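Local coordinates for F-actin-capping protein subunit alpha (Dictyostelium discoideum, PDB 4AKR) that caps the fast-growing barbed ends of actin filaments independently of calcium, blocking subunit exchange there without severing the filament, at residues V57-S62 and Q95-E100; K147-I152 and R168-C173; T183-V188 and Q207-S212. One frame throughout, in Å; residues are numbered along the deposited sequence.

Interaction 1 of 3, residues V57-S62 and Q95-E100; sequences VSVQTS and QEVTGE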
loop_
_atom_site.group_PDB
_atom_site.type_symbol
_atom_site.label_atom_id
_atom_site.label_comp_id
_atom_site.label_asym_id
_atom_site.label_seq_id
_atom_site.Cartn_x
_atom_site.Cartn_y
_atom_site.Cartn_z
ATOM N N VAL A 57 -5.702 -18.094 4.455
ATOM C CA VAL A 57 -6.528 -18.351 3.287
ATOM C C VAL A 57 -7.595 -19.406 3.632
ATOM O O VAL A 57 -7.433 -20.191 4.560
ATOM C CB VAL A 57 -5.664 -18.857 2.098
ATOM C CG1 VAL A 57 -4.658 -17.775 1.682
ATOM C CG2 VAL A 57 -4.933 -20.152 2.491
ATOM N N SER A 58 -8.692 -19.402 2.887
ATOM C CA SER A 58 -9.777 -20.352 3.110
ATOM C C SER A 58 -9.767 -21.413 2.017
ATOM O O SER A 58 -9.264 -21.187 0.915
ATOM C CB SER A 58 -11.123 -19.633 3.109
ATOM O OG SER A 58 -11.413 -19.132 1.820
ATOM N N VAL A 59 -10.320 -22.577 2.336
ATOM C CA VAL A 59 -10.375 -23.689 1.395
ATOM C C VAL A 59 -11.754 -24.322 1.455
ATOM O O VAL A 59 -12.508 -24.108 2.404
ATOM C CB VAL A 59 -9.327 -24.775 1.747
ATOM C CG1 VAL A 59 -7.922 -24.225 1.586
ATOM C CG2 VAL A 59 -9.533 -25.251 3.181
ATOM N N GLN A 60 -12.088 -25.097 0.430
ATOM C CA GLN A 60 -13.374 -25.781 0.398
ATOM C C GLN A 60 -13.095 -27.257 0.558
ATOM O O GLN A 60 -12.247 -27.799 -0.145
ATOM C CB GLN A 60 -14.099 -25.563 -0.932
ATOM C CG GLN A 60 -14.610 -24.161 -1.175
ATOM C CD GLN A 60 -15.591 -23.693 -0.113
ATOM O OE1 GLN A 60 -16.393 -24.473 0.397
ATOM N NE2 GLN A 60 -15.542 -22.404 0.208
ATOM N N THR A 61 -13.781 -27.891 1.507
ATOM C CA THR A 61 -13.636 -29.324 1.727
ATOM C C THR A 61 -15.013 -29.928 1.482
ATOM O O THR A 61 -15.984 -29.202 1.276
ATOM C CB THR A 61 -13.216 -29.672 3.170
ATOM O OG1 THR A 61 -14.303 -29.392 4.062
ATOM C CG2 THR A 61 -11.987 -28.880 3.580
ATOM N N SER A 62 -15.093 -31.251 1.512
ATOM C CA SER A 62 -16.359 -31.939 1.292
ATOM C C SER A 62 -17.400 -31.576 2.352
ATOM O O SER A 62 -18.602 -31.710 2.119
ATOM C CB SER A 62 -16.140 -33.457 1.288
ATOM O OG SER A 62 -15.228 -33.842 0.265
ATOM N N GLN A 95 -1.731 -24.190 -4.046
ATOM C CA GLN A 95 -2.785 -23.570 -3.247
ATOM C C GLN A 95 -4.087 -24.364 -3.314
ATOM O O GLN A 95 -5.167 -23.803 -3.484
ATOM C CB GLN A 95 -2.998 -22.125 -3.702
ATOM C CG GLN A 95 -1.880 -21.199 -3.233
ATOM C CD GLN A 95 -1.774 -19.915 -4.037
ATOM O OE1 GLN A 95 -1.221 -19.901 -5.146
ATOM N NE2 GLN A 95 -2.305 -18.827 -3.485
ATOM N N GLU A 96 -3.980 -25.681 -3.167
ATOM C CA GLU A 96 -5.157 -26.534 -3.218
ATOM C C GLU A 96 -5.084 -27.704 -2.242
ATOM O O GLU A 96 -4.004 -28.209 -1.926
ATOM C CB GLU A 96 -5.361 -27.054 -4.646
ATOM C CG GLU A 96 -4.294 -28.026 -5.121
ATOM C CD GLU A 96 -4.364 -28.294 -6.619
ATOM O OE1 GLU A 96 -5.100 -27.567 -7.326
ATOM O OE2 GLU A 96 -3.676 -29.224 -7.092
ATOM N N VAL A 97 -6.251 -28.115 -1.759
ATOM C CA VAL A 97 -6.370 -29.229 -0.821
ATOM C C VAL A 97 -6.143 -30.534 -1.565
ATOM O O VAL A 97 -6.736 -30.766 -2.613
ATOM C CB VAL A 97 -7.775 -29.257 -0.179
ATOM C CG1 VAL A 97 -7.969 -30.548 0.604
ATOM C CG2 VAL A 97 -7.949 -28.050 0.734
ATOM N N THR A 98 -5.289 -31.388 -1.015
ATOM C CA THR A 98 -4.977 -32.666 -1.648
ATOM C C THR A 98 -5.408 -33.863 -0.815
ATOM O O THR A 98 -5.256 -35.011 -1.244
ATOM C CB THR A 98 -3.473 -32.805 -1.892
ATOM O OG1 THR A 98 -2.792 -32.888 -0.631
ATOM C CG2 THR A 98 -2.955 -31.608 -2.683
ATOM N N GLY A 99 -5.924 -33.596 0.379
ATOM C CA GLY A 99 -6.358 -34.672 1.248
ATOM C C GLY A 99 -7.387 -34.245 2.278
ATOM O O GLY A 99 -7.450 -33.081 2.673
ATOM N N GLU A 100 -8.204 -35.202 2.701
ATOM C CA GLU A 100 -9.238 -34.958 3.694
ATOM C C GLU A 100 -9.473 -36.256 4.461
ATOM O O GLU A 100 -9.813 -37.281 3.871
ATOM C CB GLU A 100 -10.537 -34.498 3.017
ATOM C CG GLU A 100 -10.566 -33.030 2.590
ATOM C CD GLU A 100 -11.785 -32.687 1.728
ATOM O OE1 GLU A 100 -12.908 -33.128 2.049
ATOM O OE2 GLU A 100 -11.623 -31.965 0.724
#

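Interaction 2 of 3, residues K147-I152 and R168-C173; sequences KITVCI and RSVWTC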
loop_
_atom_site.group_PDB
_atom_site.type_symbol
_atom_site.label_atom_id
_atom_site.label_comp_id
_atom_site.label_asym_id
_atom_site.label_seq_id
_atom_site.Cartn_x
_atom_site.Cartn_y
_atom_site.Cartn_z
ATOM N N LYS A 147 -6.349 -22.689 26.558
ATOM C CA LYS A 147 -6.192 -21.624 25.586
ATOM C C LYS A 147 -7.073 -21.916 24.368
ATOM O O LYS A 147 -6.914 -22.938 23.702
ATOM C CB LYS A 147 -4.736 -21.484 25.136
ATOM C CG LYS A 147 -4.573 -20.443 24.027
ATOM C CD LYS A 147 -3.124 -20.228 23.590
ATOM C CE LYS A 147 -2.568 -21.429 22.849
ATOM N NZ LYS A 147 -1.235 -21.137 22.252
ATOM N N ILE A 148 -8.020 -21.024 24.093
ATOM C CA ILE A 148 -8.896 -21.184 22.936
ATOM C C ILE A 148 -8.534 -20.100 21.943
ATOM O O ILE A 148 -8.621 -18.921 22.264
ATOM C CB ILE A 148 -10.385 -21.029 23.317
ATOM C CG1 ILE A 148 -10.768 -22.098 24.345
ATOM C CG2 ILE A 148 -11.262 -21.135 22.067
ATOM C CD1 ILE A 148 -10.479 -23.514 23.890
ATOM N N THR A 149 -8.110 -20.498 20.747
ATOM C CA THR A 149 -7.726 -19.546 19.715
ATOM C C THR A 149 -8.792 -19.407 18.629
ATOM O O THR A 149 -9.157 -20.385 17.972
ATOM C CB THR A 149 -6.399 -19.961 19.054
ATOM O OG1 THR A 149 -5.412 -20.184 20.068
ATOM C CG2 THR A 149 -5.907 -18.868 18.118
ATOM N N VAL A 150 -9.282 -18.183 18.445
ATOM C CA VAL A 150 -10.304 -17.886 17.450
ATOM C C VAL A 150 -9.725 -17.104 16.269
ATOM O O VAL A 150 -9.176 -16.011 16.439
ATOM C CB VAL A 150 -11.442 -17.048 18.051
ATOM C CG1 VAL A 150 -12.558 -16.898 17.047
ATOM C CG2 VAL A 150 -11.947 -17.690 19.321
ATOM N N CYS A 151 -9.860 -17.669 15.076
ATOM C CA CYS A 151 -9.367 -17.042 13.862
ATOM C C CYS A 151 -10.536 -16.712 12.940
ATOM O O CYS A 151 -11.433 -17.529 12.751
ATOM C CB CYS A 151 -8.417 -17.983 13.119
ATOM S SG CYS A 151 -6.976 -18.556 14.046
ATOM N N ILE A 152 -10.526 -15.511 12.381
ATOM C CA ILE A 152 -11.561 -15.088 11.443
ATOM C C ILE A 152 -10.832 -14.467 10.260
ATOM O O ILE A 152 -9.907 -13.673 10.448
ATOM C CB ILE A 152 -12.516 -14.037 12.056
ATOM C CG1 ILE A 152 -13.159 -14.606 13.330
ATOM C CG2 ILE A 152 -13.580 -13.649 11.030
ATOM C CD1 ILE A 152 -14.313 -13.797 13.879
ATOM N N ARG A 168 -8.454 -9.721 8.938
ATOM C CA ARG A 168 -7.995 -10.857 9.720
ATOM C C ARG A 168 -8.095 -10.538 11.206
ATOM O O ARG A 168 -7.622 -9.495 11.654
ATOM C CB ARG A 168 -6.538 -11.190 9.388
ATOM C CG ARG A 168 -6.322 -11.915 8.087
ATOM C CD ARG A 168 -4.839 -12.018 7.776
ATOM N NE ARG A 168 -4.303 -10.727 7.354
ATOM C CZ ARG A 168 -3.012 -10.459 7.213
ATOM N NH1 ARG A 168 -2.108 -11.394 7.467
ATOM N NH2 ARG A 168 -2.622 -9.260 6.814
ATOM N N SER A 169 -8.724 -11.436 11.954
ATOM C CA SER A 169 -8.864 -11.297 13.400
ATOM C C SER A 169 -8.395 -12.593 14.044
ATOM O O SER A 169 -8.803 -13.681 13.635
ATOM C CB SER A 169 -10.324 -11.051 13.806
ATOM O OG SER A 169 -10.757 -9.748 13.481
ATOM N N VAL A 170 -7.513 -12.477 15.032
ATOM C CA VAL A 170 -7.025 -13.645 15.758
ATOM C C VAL A 170 -7.108 -13.308 17.238
ATOM O O VAL A 170 -6.339 -12.476 17.744
ATOM C CB VAL A 170 -5.561 -13.997 15.392
ATOM C CG1 VAL A 170 -5.054 -15.107 16.299
ATOM C CG2 VAL A 170 -5.477 -14.448 13.931
ATOM N N TRP A 171 -8.076 -13.924 17.915
ATOM C CA TRP A 171 -8.288 -13.712 19.346
ATOM C C TRP A 171 -7.884 -14.949 20.115
ATOM O O TRP A 171 -8.383 -16.050 19.859
ATOM C CB TRP A 171 -9.754 -13.401 19.658
ATOM C CG TRP A 171 -10.183 -12.021 19.275
ATOM C CD1 TRP A 171 -10.656 -11.614 18.062
ATOM C CD2 TRP A 171 -10.111 -10.848 20.094
ATOM N NE1 TRP A 171 -10.878 -10.258 18.072
ATOM C CE2 TRP A 171 -10.551 -9.763 19.306
ATOM C CE3 TRP A 171 -9.709 -10.608 21.417
ATOM C CZ2 TRP A 171 -10.602 -8.456 19.793
ATOM C CZ3 TRP A 171 -9.759 -9.309 21.904
ATOM C CH2 TRP A 171 -10.205 -8.247 21.090
ATOM N N THR A 172 -6.988 -14.761 21.070
ATOM C CA THR A 172 -6.504 -15.857 21.890
ATOM C C THR A 172 -7.076 -15.699 23.280
ATOM O O THR A 172 -6.770 -14.729 23.967
ATOM C CB THR A 172 -4.987 -15.830 21.949
ATOM O OG1 THR A 172 -4.474 -15.905 20.613
ATOM C CG2 THR A 172 -4.465 -16.982 22.780
ATOM N N CYS A 173 -7.902 -16.657 23.689
ATOM C CA CYS A 173 -8.559 -16.609 24.989
ATOM C C CYS A 173 -8.030 -17.650 25.968
ATOM O O CYS A 173 -8.143 -18.858 25.731
ATOM C CB CYS A 173 -10.061 -16.800 24.800
ATOM S SG CYS A 173 -10.719 -15.889 23.386
#

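Interaction 3 of 3, residues T183-V188 and Q207-S212; sequences TSNGKV and QKQTTS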
loop_
_atom_site.group_PDB
_atom_site.type_symbol
_atom_site.label_atom_id
_atom_site.label_comp_id
_atom_site.label_asym_id
_atom_site.label_seq_id
_atom_site.Cartn_x
_atom_site.Cartn_y
_atom_site.Cartn_z
ATOM N N THR A 183 -8.885 -14.057 29.750
ATOM C CA THR A 183 -8.127 -12.951 29.207
ATOM C C THR A 183 -8.015 -13.197 27.709
ATOM O O THR A 183 -7.426 -14.184 27.281
ATOM C CB THR A 183 -6.727 -12.865 29.819
ATOM O OG1 THR A 183 -6.843 -12.570 31.217
ATOM C CG2 THR A 183 -5.906 -11.760 29.130
ATOM N N SER A 184 -8.601 -12.299 26.924
ATOM C CA SER A 184 -8.585 -12.412 25.471
ATOM C C SER A 184 -7.703 -11.341 24.826
ATOM O O SER A 184 -7.949 -10.138 24.980
ATOM C CB SER A 184 -10.013 -12.294 24.927
ATOM O OG SER A 184 -10.867 -13.244 25.540
ATOM N N ASN A 185 -6.676 -11.790 24.115
ATOM C CA ASN A 185 -5.753 -10.898 23.427
ATOM C C ASN A 185 -6.066 -10.980 21.955
ATOM O O ASN A 185 -5.969 -12.053 21.348
ATOM C CB ASN A 185 -4.299 -11.324 23.652
ATOM C CG ASN A 185 -3.826 -11.046 25.070
ATOM O OD1 ASN A 185 -3.127 -11.860 25.672
ATOM N ND2 ASN A 185 -4.208 -9.889 25.608
ATOM N N GLY A 186 -6.434 -9.840 21.384
ATOM C CA GLY A 186 -6.775 -9.813 19.983
ATOM C C GLY A 186 -5.819 -9.027 19.123
ATOM O O GLY A 186 -5.260 -8.008 19.546
ATOM N N LYS A 187 -5.623 -9.521 17.903
ATOM C CA LYS A 187 -4.769 -8.862 16.929
ATOM C C LYS A 187 -5.569 -8.798 15.629
ATOM O O LYS A 187 -5.864 -9.824 15.016
ATOM C CB LYS A 187 -3.473 -9.646 16.724
ATOM C CG LYS A 187 -2.565 -9.030 15.676
ATOM C CD LYS A 187 -1.312 -9.856 15.460
ATOM C CE LYS A 187 -0.399 -9.193 14.454
ATOM N NZ LYS A 187 0.839 -9.986 14.230
ATOM N N VAL A 188 -5.945 -7.587 15.239
ATOM C CA VAL A 188 -6.722 -7.368 14.031
ATOM C C VAL A 188 -5.853 -6.717 12.948
ATOM O O VAL A 188 -5.082 -5.804 13.235
ATOM C CB VAL A 188 -7.920 -6.445 14.321
ATOM C CG1 VAL A 188 -8.768 -6.274 13.071
ATOM C CG2 VAL A 188 -8.746 -7.006 15.448
ATOM N N GLN A 207 -3.903 -4.226 18.358
ATOM C CA GLN A 207 -3.852 -5.244 19.398
ATOM C C GLN A 207 -4.695 -4.761 20.563
ATOM O O GLN A 207 -4.547 -3.625 21.018
ATOM C CB GLN A 207 -2.421 -5.480 19.873
ATOM C CG GLN A 207 -1.418 -5.684 18.759
ATOM C CD GLN A 207 -0.403 -6.749 19.098
ATOM O OE1 GLN A 207 0.719 -6.726 18.605
ATOM N NE2 GLN A 207 -0.801 -7.707 19.933
ATOM N N LYS A 208 -5.582 -5.633 21.032
ATOM C CA LYS A 208 -6.483 -5.315 22.135
ATOM C C LYS A 208 -6.556 -6.472 23.111
ATOM O O LYS A 208 -6.255 -7.611 22.764
ATOM C CB LYS A 208 -7.893 -5.046 21.607
ATOM C CG LYS A 208 -8.006 -3.887 20.636
ATOM C CD LYS A 208 -7.924 -2.556 21.354
ATOM C CE LYS A 208 -8.124 -1.402 20.381
ATOM N NZ LYS A 208 -8.132 -0.084 21.084
ATOM N N GLN A 209 -6.960 -6.172 24.336
ATOM C CA GLN A 209 -7.115 -7.197 25.356
ATOM C C GLN A 209 -8.395 -6.927 26.130
ATOM O O GLN A 209 -8.632 -5.805 26.571
ATOM C CB GLN A 209 -5.929 -7.214 26.335
ATOM C CG GLN A 209 -6.146 -8.171 27.522
ATOM C CD GLN A 209 -4.986 -8.207 28.502
ATOM O OE1 GLN A 209 -3.931 -8.781 28.229
ATOM N NE2 GLN A 209 -5.179 -7.590 29.653
ATOM N N THR A 210 -9.224 -7.957 26.278
ATOM C CA THR A 210 -10.466 -7.818 27.020
ATOM C C THR A 210 -10.485 -8.856 28.128
ATOM O O THR A 210 -9.643 -9.759 28.170
ATOM C CB THR A 210 -11.706 -8.039 26.125
ATOM O OG1 THR A 210 -11.710 -9.383 25.638
ATOM C CG2 THR A 210 -11.695 -7.084 24.950
ATOM N N THR A 211 -11.451 -8.722 29.026
ATOM C CA THR A 211 -11.583 -9.649 30.134
ATOM C C THR A 211 -13.052 -9.970 30.392
ATOM O O THR A 211 -13.923 -9.106 30.246
ATOM C CB THR A 211 -10.958 -9.058 31.414
ATOM O OG1 THR A 211 -9.566 -8.804 31.188
ATOM C CG2 THR A 211 -11.096 -10.029 32.574
ATOM N N SER A 212 -13.320 -11.215 30.773
ATOM C CA SER A 212 -14.681 -11.646 31.064
ATOM C C SER A 212 -14.679 -12.876 31.984
ATOM O O SER A 212 -13.661 -13.559 32.131
ATOM C CB SER A 212 -15.428 -11.922 29.752
ATOM O OG SER A 212 -14.626 -12.663 28.857
HETATM O O HOH W 1 -12.189 -12.019 27.697
#

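Interaction 1 of 3, residues V57-S62 and Q95-E100
Glu100 leaves its backbone with CG anti to its own carbonyl carbon (chi1 -79°) and then runs extended through CD (chi2 171°), so that its carboxylate reaches the far end of the strand at residues 58-61. Ser62 answers with OG likewise anti to its carbonyl carbon, which sets hydroxyl and backbone N-H side by side before one acceptor. Both donors use Glu100 OE1: Ser62 N lies 2.9 Å from it with an almost straight N-H (169°), approaching from above the carboxylate plane, while Ser62 OG donates to OE1 over 3.0 Å along the syn lone pair. The two bonds grip one oxygen from different directions and should restrain rotation of the carboxylate. Thr61 CB also lies against the carboxylate, 3.6 Å from Glu100 CD. Thr61 OG1 bonds instead to Gly64 O and Lys63 N in the turn and to Gln86 OE1 of strand 86-91. The hairpin of strands 58-61 and 64-67 lies across the edge strand 96-102 of a separate antiparallel sheet, joined to it by side-chain packing and by the Glu100 carboxylate's hold on Ser62, with no backbone-to-backbone pairing. Strand 96-102 carries a classic beta bulge where Thr98 and Gly99 both face Thr89. An alanine in place of Glu100 would remove both bonds to Ser62 and would probably loosen the hairpin turn against this edge. Further back, the apolar part of the contact rests on a single methyl: Val97 CG2 sits 3.7 Å from Val59 CB and 3.9 Å from Val59 CG1, the two valines crossing at about a right angle.

Interaction 2 of 3, residues K147-I152 and R168-C173
Backbone hydrogen bonds dominate, six in three reciprocal pairs. Ile148 N reaches Cys173 O at 2.7 Å, and Cys173 N returns a bond to Ile148 O; Val150 with Trp171 and Ile152 with Ser169 repeat the exchange, the longest being Ser169 N to Ile152 O at 2.9 Å. Four are nearly straight; those from Trp171 N and Ile152 N bend to 158°. Weaker CA-H...O contacts fill the intervals, the shortest from Val170 CA to Val150 O at 3.3 Å. This is the regular pairing of an antiparallel beta hairpin, strands 145-158 and 163-175, within the sheet whose five strands this chain supplies. Side-chain contacts are split between the two faces. On the face bearing Ile148, Val150 and Ile152, neighbouring CB atoms meet, Val150 CB to Trp171 CB at 4.3 Å, and helix 112-129 packs over all three branched residues. The Trp171 ring swings away from the partner strand, and its NE1 bonds Glu232 of helix 217-248. Thr149 and Thr172 lie on the other face, pointing the same way, with Thr149 CG2 4.1 Å from Thr172 OG1; at its end Lys147 bends at chi3 (70°), bringing CD obliquely to 3.6 Å from Thr172 CG2.

Interaction 3 of 3, residues T183-V188 and Q207-S212
Thr183 opens the segment with CG2 anti to its backbone N, a placement that lays the methyl obliquely across the end of Gln209, 3.7 Å from Gln209 OE1. The next residue, Ser184, forms a hydrogen-bonded antiparallel pair with Thr210. Its N donates to Thr210 O from above the carbonyl plane, and its O accepts Thr210 N at 2.8 Å in a more orthodox in-plane approach. On the same face Ser184 CB presses to 3.4 Å from Thr210 OG1, and a water bonded to Ser184 OG donates to Ser212 OG, with a weak third link to Thr210 OG1. Asn185 turns to the other face, where its side chain lies beside that of Gln209, pointing the same way, with the amide planes 36° apart. Asn185 ND2 donates to Gln209 OE1 at 2.9 Å; the acceptor lies in the asparagine amide plane and offers a lone pair, the donor standing at 108° to the C=O. Gln209 CG, anti to its backbone N (173°), comes to 3.2 Å from Asn185 ND2. At Gly186 backbone hydrogen bonding resumes: Gly186 N meets Lys208 O at a short 2.6 Å, and Lys208 N completes the pair through Gly186 O. Lys208 itself leads away, its NZ making a weak bond to the backbone of the other protein chain. Lys187 faces Gln207 across the hairpin of strands 181-194 and 198-213, its own chain extended and heading off. Both faces of this hairpin are therefore polar in part: one amide-to-amide hydrogen bond spans the exposed face, whereas on the side covered by helix 217-248 the hydroxyls of Ser184 and Ser212 are bridged by a water, which reaches Thr210 OG1 only weakly.

Interactions 2 and 3 are successive hairpins, their centres about 9 Å apart. Strands 163-175 and 181-194 adjoin, probably hydrogen-bonded from Thr172 N to Asn185 O and from Lys187 N to Val170 O, while the Trp171 ring lies against Gly186 CA. One continuous sheet thus runs from strand 145-158 to the outermost strand 198-213, with helix 217-248 packed on it and Lys208 touching the other subunit's backbone through packing and a weak bond. Interaction 1, earlier in the chain, ties two small sheets together (58-61 with 64-67, and 73-102); its centre lies about 21 Å from that of interaction 2 and about 30 Å from that of interaction 3, across the chain's centre from the latter.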